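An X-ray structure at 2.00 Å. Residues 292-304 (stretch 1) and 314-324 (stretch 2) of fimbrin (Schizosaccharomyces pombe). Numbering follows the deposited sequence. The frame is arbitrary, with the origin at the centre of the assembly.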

ATOM      1  N   LEU A 292       7.907  -1.853  -2.581  1.00 22.45           N
ATOM      2  CA  LEU A 292       6.628  -1.578  -3.224  1.00 24.56           C
ATOM      3  C   LEU A 292       6.727  -1.973  -4.691  1.00 25.27           C
ATOM      4  O   LEU A 292       5.834  -2.624  -5.228  1.00 25.94           O
ATOM      5  N   TRP A 293       7.825  -1.599  -5.337  1.00 25.95           N
ATOM      6  CA  TRP A 293       8.001  -1.925  -6.748  1.00 27.41           C
ATOM      7  C   TRP A 293       7.990  -3.436  -7.005  1.00 27.35           C
ATOM      8  O   TRP A 293       7.180  -3.937  -7.786  1.00 25.47           O
ATOM      9  N   LEU A 294       8.890  -4.167  -6.357  1.00 26.20           N
ATOM     10  CA  LEU A 294       8.933  -5.613  -6.547  1.00 26.00           C
ATOM     11  C   LEU A 294       7.579  -6.262  -6.232  1.00 25.78           C
ATOM     12  O   LEU A 294       7.137  -7.146  -6.959  1.00 24.67           O
ATOM     13  N   ASN A 295       6.918  -5.824  -5.159  1.00 26.39           N
ATOM     14  CA  ASN A 295       5.627  -6.409  -4.804  1.00 27.84           C
ATOM     15  C   ASN A 295       4.607  -6.109  -5.888  1.00 28.10           C
ATOM     16  O   ASN A 295       3.674  -6.884  -6.090  1.00 28.11           O
ATOM     17  N   SER A 296       4.798  -4.995  -6.592  1.00 29.64           N
ATOM     18  CA  SER A 296       3.886  -4.608  -7.663  1.00 31.03           C
ATOM     19  C   SER A 296       3.987  -5.591  -8.821  1.00 31.78           C
ATOM     20  O   SER A 296       3.086  -5.674  -9.657  1.00 34.33           O
ATOM     21  N   LEU A 297       5.086  -6.333  -8.872  1.00 31.41           N
ATOM     22  CA  LEU A 297       5.307  -7.313  -9.930  1.00 31.24           C
ATOM     23  C   LEU A 297       4.671  -8.634  -9.521  1.00 34.30           C
ATOM     24  O   LEU A 297       4.776  -9.643 -10.236  1.00 35.91           O
ATOM     25  N   ASP A 298       4.047  -8.624  -8.347  1.00 35.62           N
ATOM     26  CA  ASP A 298       3.362  -9.780  -7.778  1.00 38.52           C
ATOM     27  C   ASP A 298       4.224 -10.989  -7.378  1.00 38.16           C
ATOM     28  O   ASP A 298       3.809 -12.118  -7.608  1.00 38.19           O
ATOM     29  N   VAL A 299       5.400 -10.770  -6.775  1.00 37.93           N
ATOM     30  CA  VAL A 299       6.255 -11.888  -6.342  1.00 38.00           C
ATOM     31  C   VAL A 299       5.516 -12.589  -5.217  1.00 39.88           C
ATOM     32  O   VAL A 299       4.945 -11.917  -4.377  1.00 38.78           O
ATOM     33  N   THR A 300       5.508 -13.928  -5.212  1.00 43.00           N
ATOM     34  CA  THR A 300       4.753 -14.712  -4.211  1.00 44.71           C
ATOM     35  C   THR A 300       4.727 -14.226  -2.766  1.00 44.22           C
ATOM     36  O   THR A 300       3.834 -13.448  -2.413  1.00 49.45           O
ATOM     37  N   PRO A 301       5.670 -14.661  -1.900  1.00 41.42           N
ATOM     38  CA  PRO A 301       5.521 -14.115  -0.545  1.00 38.53           C
ATOM     39  C   PRO A 301       5.790 -12.641  -0.645  1.00 37.16           C
ATOM     40  O   PRO A 301       6.943 -12.256  -0.820  1.00 37.80           O
ATOM     41  N   SER A 302       4.748 -11.821  -0.562  1.00 35.47           N
ATOM     42  CA  SER A 302       4.945 -10.378  -0.639  1.00 34.29           C
ATOM     43  C   SER A 302       6.069 -10.055   0.316  1.00 30.93           C
ATOM     44  O   SER A 302       6.215 -10.718   1.342  1.00 30.45           O
ATOM     45  N   ILE A 303       6.847  -9.032  -0.008  1.00 28.78           N
ATOM     46  CA  ILE A 303       7.967  -8.631   0.830  1.00 25.88           C
ATOM     47  C   ILE A 303       7.554  -7.743   2.003  1.00 27.58           C
ATOM     48  O   ILE A 303       6.768  -6.804   1.833  1.00 23.72           O
ATOM     49  N   HIS A 304       8.096  -8.025   3.185  1.00 25.90           N
ATOM     50  CA  HIS A 304       7.798  -7.211   4.369  1.00 28.28           C
ATOM     51  C   HIS A 304       9.086  -6.864   5.102  1.00 29.27           C
ATOM     52  O   HIS A 304       9.085  -6.111   6.077  1.00 30.51           O
ATOM     53  N   LEU A 314      14.865 -16.373  -4.447  1.00 22.59           N
ATOM     54  CA  LEU A 314      13.606 -16.691  -5.108  1.00 23.30           C
ATOM     55  C   LEU A 314      12.809 -15.477  -5.565  1.00 24.36           C
ATOM     56  O   LEU A 314      12.244 -15.476  -6.658  1.00 26.27           O
ATOM     57  N   ILE A 315      12.760 -14.450  -4.725  1.00 24.30           N
ATOM     58  CA  ILE A 315      12.046 -13.222  -5.051  1.00 25.42           C
ATOM     59  C   ILE A 315      12.670 -12.559  -6.271  1.00 26.10           C
ATOM     60  O   ILE A 315      11.964 -12.165  -7.196  1.00 26.42           O
ATOM     61  N   LEU A 316      13.995 -12.438  -6.276  1.00 25.34           N
ATOM     62  CA  LEU A 316      14.695 -11.825  -7.399  1.00 25.98           C
ATOM     63  C   LEU A 316      14.459 -12.598  -8.701  1.00 27.24           C
ATOM     64  O   LEU A 316      14.204 -12.004  -9.756  1.00 26.84           O
ATOM     65  N   LEU A 317      14.540 -13.923  -8.622  1.00 26.50           N
ATOM     66  CA  LEU A 317      14.339 -14.755  -9.794  1.00 25.32           C
ATOM     67  C   LEU A 317      12.925 -14.586 -10.344  1.00 24.66           C
ATOM     68  O   LEU A 317      12.732 -14.549 -11.558  1.00 24.00           O
ATOM     69  N   GLN A 318      11.940 -14.465  -9.464  1.00 24.75           N
ATOM     70  CA  GLN A 318      10.567 -14.267  -9.918  1.00 26.01           C
ATOM     71  C   GLN A 318      10.450 -12.938 -10.658  1.00 27.78           C
ATOM     72  O   GLN A 318       9.805 -12.862 -11.701  1.00 27.49           O
ATOM     73  N   ALA A 319      11.082 -11.901 -10.109  1.00 26.79           N
ATOM     74  CA  ALA A 319      11.059 -10.570 -10.704  1.00 27.12           C
ATOM     75  C   ALA A 319      11.571 -10.620 -12.139  1.00 28.02           C
ATOM     76  O   ALA A 319      10.932 -10.070 -13.043  1.00 27.18           O
ATOM     77  N   TYR A 320      12.714 -11.281 -12.348  1.00 26.26           N
ATOM     78  CA  TYR A 320      13.287 -11.405 -13.691  1.00 29.93           C
ATOM     79  C   TYR A 320      12.269 -11.971 -14.668  1.00 30.70           C
ATOM     80  O   TYR A 320      12.159 -11.496 -15.787  1.00 31.63           O
ATOM     81  N   ASP A 321      11.546 -13.001 -14.234  1.00 34.28           N
ATOM     82  CA  ASP A 321      10.543 -13.663 -15.067  1.00 36.03           C
ATOM     83  C   ASP A 321       9.312 -12.798 -15.307  1.00 37.74           C
ATOM     84  O   ASP A 321       8.711 -12.857 -16.385  1.00 39.08           O
ATOM     85  N   LYS A 322       8.938 -12.000 -14.307  1.00 38.45           N
ATOM     86  CA  LYS A 322       7.778 -11.117 -14.425  1.00 39.02           C
ATOM     87  C   LYS A 322       8.074 -10.006 -15.418  1.00 38.29           C
ATOM     88  O   LYS A 322       7.188  -9.550 -16.136  1.00 39.41           O
ATOM     89  N   ILE A 323       9.329  -9.577 -15.447  1.00 37.26           N
ATOM     90  CA  ILE A 323       9.771  -8.513 -16.339  1.00 38.19           C
ATOM     91  C   ILE A 323      10.062  -9.057 -17.738  1.00 40.12           C
ATOM     92  O   ILE A 323       9.826  -8.378 -18.736  1.00 41.52           O
ATOM     93  N   THR A 324      10.578 -10.281 -17.800  1.00 40.19           N
ATOM     94  CA  THR A 324      10.906 -10.923 -19.068  1.00 40.35           C
ATOM     95  C   THR A 324      10.560 -12.409 -18.980  1.00 40.93           C
ATOM     96  O   THR A 324      11.376 -13.218 -18.557  1.00 40.10           O
TER

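A single side-chain oxygen, Gln 318 OE1, takes both hydrogen bonds that cross between the stretches. Thr 300 N donates to Gln 318 OE1 at 2.8 Å, nearly straight at 164°. Thr 300 OG1 donates to Gln 318 OE1 at 3.1 Å, with chi1 of Thr 300 in m. Gln 318 points toward the loop with chi1 m and chi2 t, so its amide reaches the backbone there. The nitrogen of the same amide makes a weak hydrogen bond back along its own helix, Gln 318 NE2 to Leu 314 O at 3.4 Å.

The rest is mainly apolar. Ile 315 (m, m) gives up the largest area, 91 Å². Ile 315 CD1 lies 3.9 Å from Val 299 CG2 and 3.8 Å from Pro 301 CD. Ile 315 CG2 lies 3.8 Å from Ile 303 CD1.

Ala 319 is small, and two leucines, both m, t, close on its methyl. Leu 294 CD2 is 3.7 Å from Ala 319 CB, and Leu 297 CD1 is 4.1 Å from Ala 319 CB. Leu 297 points toward the helix and also meets Ile 323, CD1 to CG1 at 4.2 Å. Trp 293 (chi1 t) brings CH2 to 3.9 Å from Ile 323 CD1.

Lys 322 points toward the loop. Its aliphatic chain passes Leu 297, with Lys 322 CD 3.2 Å from Leu 297 O.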

ATOM      1  CB  LEU A 292       6.280  -0.089  -3.113  1.00 26.59           C
ATOM      2  CG  LEU A 292       5.891   0.455  -1.732  1.00 26.51           C
ATOM      3  CD1 LEU A 292       5.962   1.976  -1.743  1.00 26.48           C
ATOM      4  CD2 LEU A 292       4.479  -0.017  -1.371  1.00 26.34           C
ATOM      5  CB  TRP A 293       9.302  -1.319  -7.279  1.00 27.52           C
ATOM      6  CG  TRP A 293       9.552  -1.675  -8.711  1.00 29.65           C
ATOM      7  CD1 TRP A 293       8.790  -1.322  -9.784  1.00 31.52           C
ATOM      8  CD2 TRP A 293      10.611  -2.493  -9.222  1.00 29.33           C
ATOM      9  NE1 TRP A 293       9.305  -1.873 -10.935  1.00 33.45           N
ATOM     10  CE2 TRP A 293      10.424  -2.597 -10.619  1.00 29.81           C
ATOM     11  CE3 TRP A 293      11.699  -3.151  -8.635  1.00 27.92           C
ATOM     12  CZ2 TRP A 293      11.282  -3.331 -11.441  1.00 30.63           C
ATOM     13  CZ3 TRP A 293      12.558  -3.885  -9.454  1.00 30.45           C
ATOM     14  CH2 TRP A 293      12.342  -3.969 -10.842  1.00 31.24           C
ATOM     15  CB  LEU A 294      10.029  -6.237  -5.673  1.00 22.40           C
ATOM     16  CG  LEU A 294      11.465  -6.006  -6.154  1.00 22.95           C
ATOM     17  CD1 LEU A 294      12.454  -6.382  -5.050  1.00 22.44           C
ATOM     18  CD2 LEU A 294      11.724  -6.826  -7.411  1.00 20.31           C
ATOM     19  CB  ASN A 295       5.101  -5.881  -3.456  1.00 28.02           C
ATOM     20  CG  ASN A 295       5.744  -6.572  -2.256  1.00 27.19           C
ATOM     21  OD1 ASN A 295       6.324  -7.648  -2.381  1.00 25.61           O
ATOM     22  ND2 ASN A 295       5.624  -5.957  -1.084  1.00 22.69           N
ATOM     23  CB  SER A 296       4.189  -3.180  -8.157  1.00 27.34           C
ATOM     24  OG  SER A 296       5.217  -3.165  -9.136  1.00 28.51           O
ATOM     25  CB  LEU A 297       6.798  -7.524 -10.134  1.00 31.73           C
ATOM     26  CG  LEU A 297       7.607  -6.299 -10.526  1.00 30.61           C
ATOM     27  CD1 LEU A 297       9.074  -6.685 -10.666  1.00 31.92           C
ATOM     28  CD2 LEU A 297       7.068  -5.745 -11.833  1.00 32.03           C
ATOM     29  CB  ASP A 298       2.243 -10.258  -8.713  1.00 42.19           C
ATOM     30  CG  ASP A 298       1.084 -10.917  -7.953  1.00 48.08           C
ATOM     31  OD1 ASP A 298       1.305 -11.430  -6.845  1.00 50.74           O
ATOM     32  OD2 ASP A 298      -0.055 -10.912  -8.473  1.00 52.71           O
ATOM     33  CB  VAL A 299       7.641 -11.406  -5.890  1.00 35.72           C
ATOM     34  CG1 VAL A 299       8.344 -10.790  -7.054  1.00 33.83           C
ATOM     35  CG2 VAL A 299       7.531 -10.391  -4.748  1.00 35.35           C
ATOM     36  CB  THR A 300       5.148 -16.173  -4.200  1.00 45.47           C
ATOM     37  OG1 THR A 300       5.163 -16.667  -5.539  1.00 47.04           O
ATOM     38  CG2 THR A 300       4.135 -16.972  -3.404  1.00 44.76           C
ATOM     39  CB  PRO A 301       6.624 -14.809   0.273  1.00 38.60           C
ATOM     40  CG  PRO A 301       7.190 -15.863  -0.656  1.00 36.77           C
ATOM     41  CD  PRO A 301       6.962 -15.340  -2.051  1.00 37.22           C
ATOM     42  CB  SER A 302       3.705  -9.634  -0.174  1.00 34.60           C
ATOM     43  OG  SER A 302       2.580 -10.063  -0.922  1.00 40.70           O
ATOM     44  CB  ILE A 303       9.011  -7.849   0.000  1.00 26.99           C
ATOM     45  CG1 ILE A 303       9.535  -8.714  -1.140  1.00 26.12           C
ATOM     46  CG2 ILE A 303      10.132  -7.341   0.906  1.00 24.73           C
ATOM     47  CD1 ILE A 303      10.177  -7.918  -2.236  1.00 21.85           C
ATOM     48  CB  HIS A 304       6.821  -7.956   5.289  1.00 30.02           C
ATOM     49  CG  HIS A 304       5.445  -8.099   4.702  1.00 31.04           C
ATOM     50  ND1 HIS A 304       4.568  -7.040   4.611  1.00 32.50           N
ATOM     51  CD2 HIS A 304       4.828  -9.147   4.104  1.00 32.18           C
ATOM     52  CE1 HIS A 304       3.474  -7.424   3.977  1.00 31.18           C
ATOM     53  NE2 HIS A 304       3.606  -8.698   3.658  1.00 33.80           N
ATOM     54  CB  LEU A 314      12.757 -17.569  -4.186  1.00 22.00           C
ATOM     55  CG  LEU A 314      13.363 -18.955  -3.929  1.00 22.50           C
ATOM     56  CD1 LEU A 314      12.416 -19.782  -3.052  1.00 22.64           C
ATOM     57  CD2 LEU A 314      13.588 -19.656  -5.260  1.00 23.50           C
ATOM     58  CB  ILE A 315      12.080 -12.227  -3.865  1.00 26.69           C
ATOM     59  CG1 ILE A 315      11.286 -12.799  -2.688  1.00 25.94           C
ATOM     60  CG2 ILE A 315      11.546 -10.858  -4.298  1.00 28.72           C
ATOM     61  CD1 ILE A 315       9.831 -13.055  -2.969  1.00 25.21           C
ATOM     62  CB  LEU A 316      16.200 -11.738  -7.101  1.00 24.52           C
ATOM     63  CG  LEU A 316      16.594 -10.683  -6.047  1.00 24.74           C
ATOM     64  CD1 LEU A 316      18.044 -10.844  -5.632  1.00 21.55           C
ATOM     65  CD2 LEU A 316      16.370  -9.298  -6.621  1.00 24.89           C
ATOM     66  CB  LEU A 317      14.641 -16.216  -9.459  1.00 24.15           C
ATOM     67  CG  LEU A 317      16.136 -16.455  -9.198  1.00 26.15           C
ATOM     68  CD1 LEU A 317      16.385 -17.882  -8.734  1.00 27.27           C
ATOM     69  CD2 LEU A 317      16.927 -16.156 -10.461  1.00 25.75           C
ATOM     70  CB  GLN A 318       9.593 -14.271  -8.748  1.00 25.83           C
ATOM     71  CG  GLN A 318       9.361 -15.634  -8.128  1.00 27.11           C
ATOM     72  CD  GLN A 318       8.497 -15.539  -6.888  1.00 27.35           C
ATOM     73  OE1 GLN A 318       7.363 -15.061  -6.940  1.00 29.00           O
ATOM     74  NE2 GLN A 318       9.032 -15.988  -5.762  1.00 28.34           N
ATOM     75  CB  ALA A 319      11.910  -9.596  -9.871  1.00 27.05           C
ATOM     76  CB  TYR A 320      14.509 -12.330 -13.714  1.00 28.01           C
ATOM     77  CG  TYR A 320      15.814 -11.688 -13.301  1.00 30.16           C
ATOM     78  CD1 TYR A 320      16.423 -12.030 -12.089  1.00 28.79           C
ATOM     79  CD2 TYR A 320      16.436 -10.724 -14.107  1.00 28.75           C
ATOM     80  CE1 TYR A 320      17.613 -11.430 -11.687  1.00 28.89           C
ATOM     81  CE2 TYR A 320      17.639 -10.114 -13.703  1.00 29.26           C
ATOM     82  CZ  TYR A 320      18.213 -10.479 -12.490  1.00 26.31           C
ATOM     83  OH  TYR A 320      19.375  -9.901 -12.061  1.00 23.35           O
ATOM     84  CB  ASP A 321      10.126 -14.985 -14.427  1.00 35.86           C
ATOM     85  CG  ASP A 321      10.494 -16.186 -15.275  1.00 35.54           C
ATOM     86  OD1 ASP A 321      11.437 -16.083 -16.085  1.00 37.64           O
ATOM     87  OD2 ASP A 321       9.849 -17.241 -15.118  1.00 37.82           O
ATOM     88  CB  LYS A 322       7.437 -10.494 -13.071  1.00 39.93           C
ATOM     89  CG  LYS A 322       7.028 -11.491 -12.001  1.00 44.35           C
ATOM     90  CD  LYS A 322       5.633 -12.042 -12.240  1.00 46.03           C
ATOM     91  CE  LYS A 322       5.192 -12.897 -11.060  1.00 47.76           C
ATOM     92  NZ  LYS A 322       3.811 -13.430 -11.233  1.00 49.81           N
ATOM     93  CB  ILE A 323      11.048  -7.830 -15.782  1.00 36.30           C
ATOM     94  CG1 ILE A 323      10.734  -7.160 -14.442  1.00 35.12           C
ATOM     95  CG2 ILE A 323      11.573  -6.802 -16.770  1.00 34.09           C
ATOM     96  CD1 ILE A 323      11.944  -6.595 -13.744  1.00 35.12           C
ATOM     97  CB  THR A 324      12.409 -10.803 -19.394  1.00 40.08           C
ATOM     98  OG1 THR A 324      12.831  -9.442 -19.246  1.00 39.03           O
ATOM     99  CG2 THR A 324      12.677 -11.247 -20.828  1.00 41.56           C
TER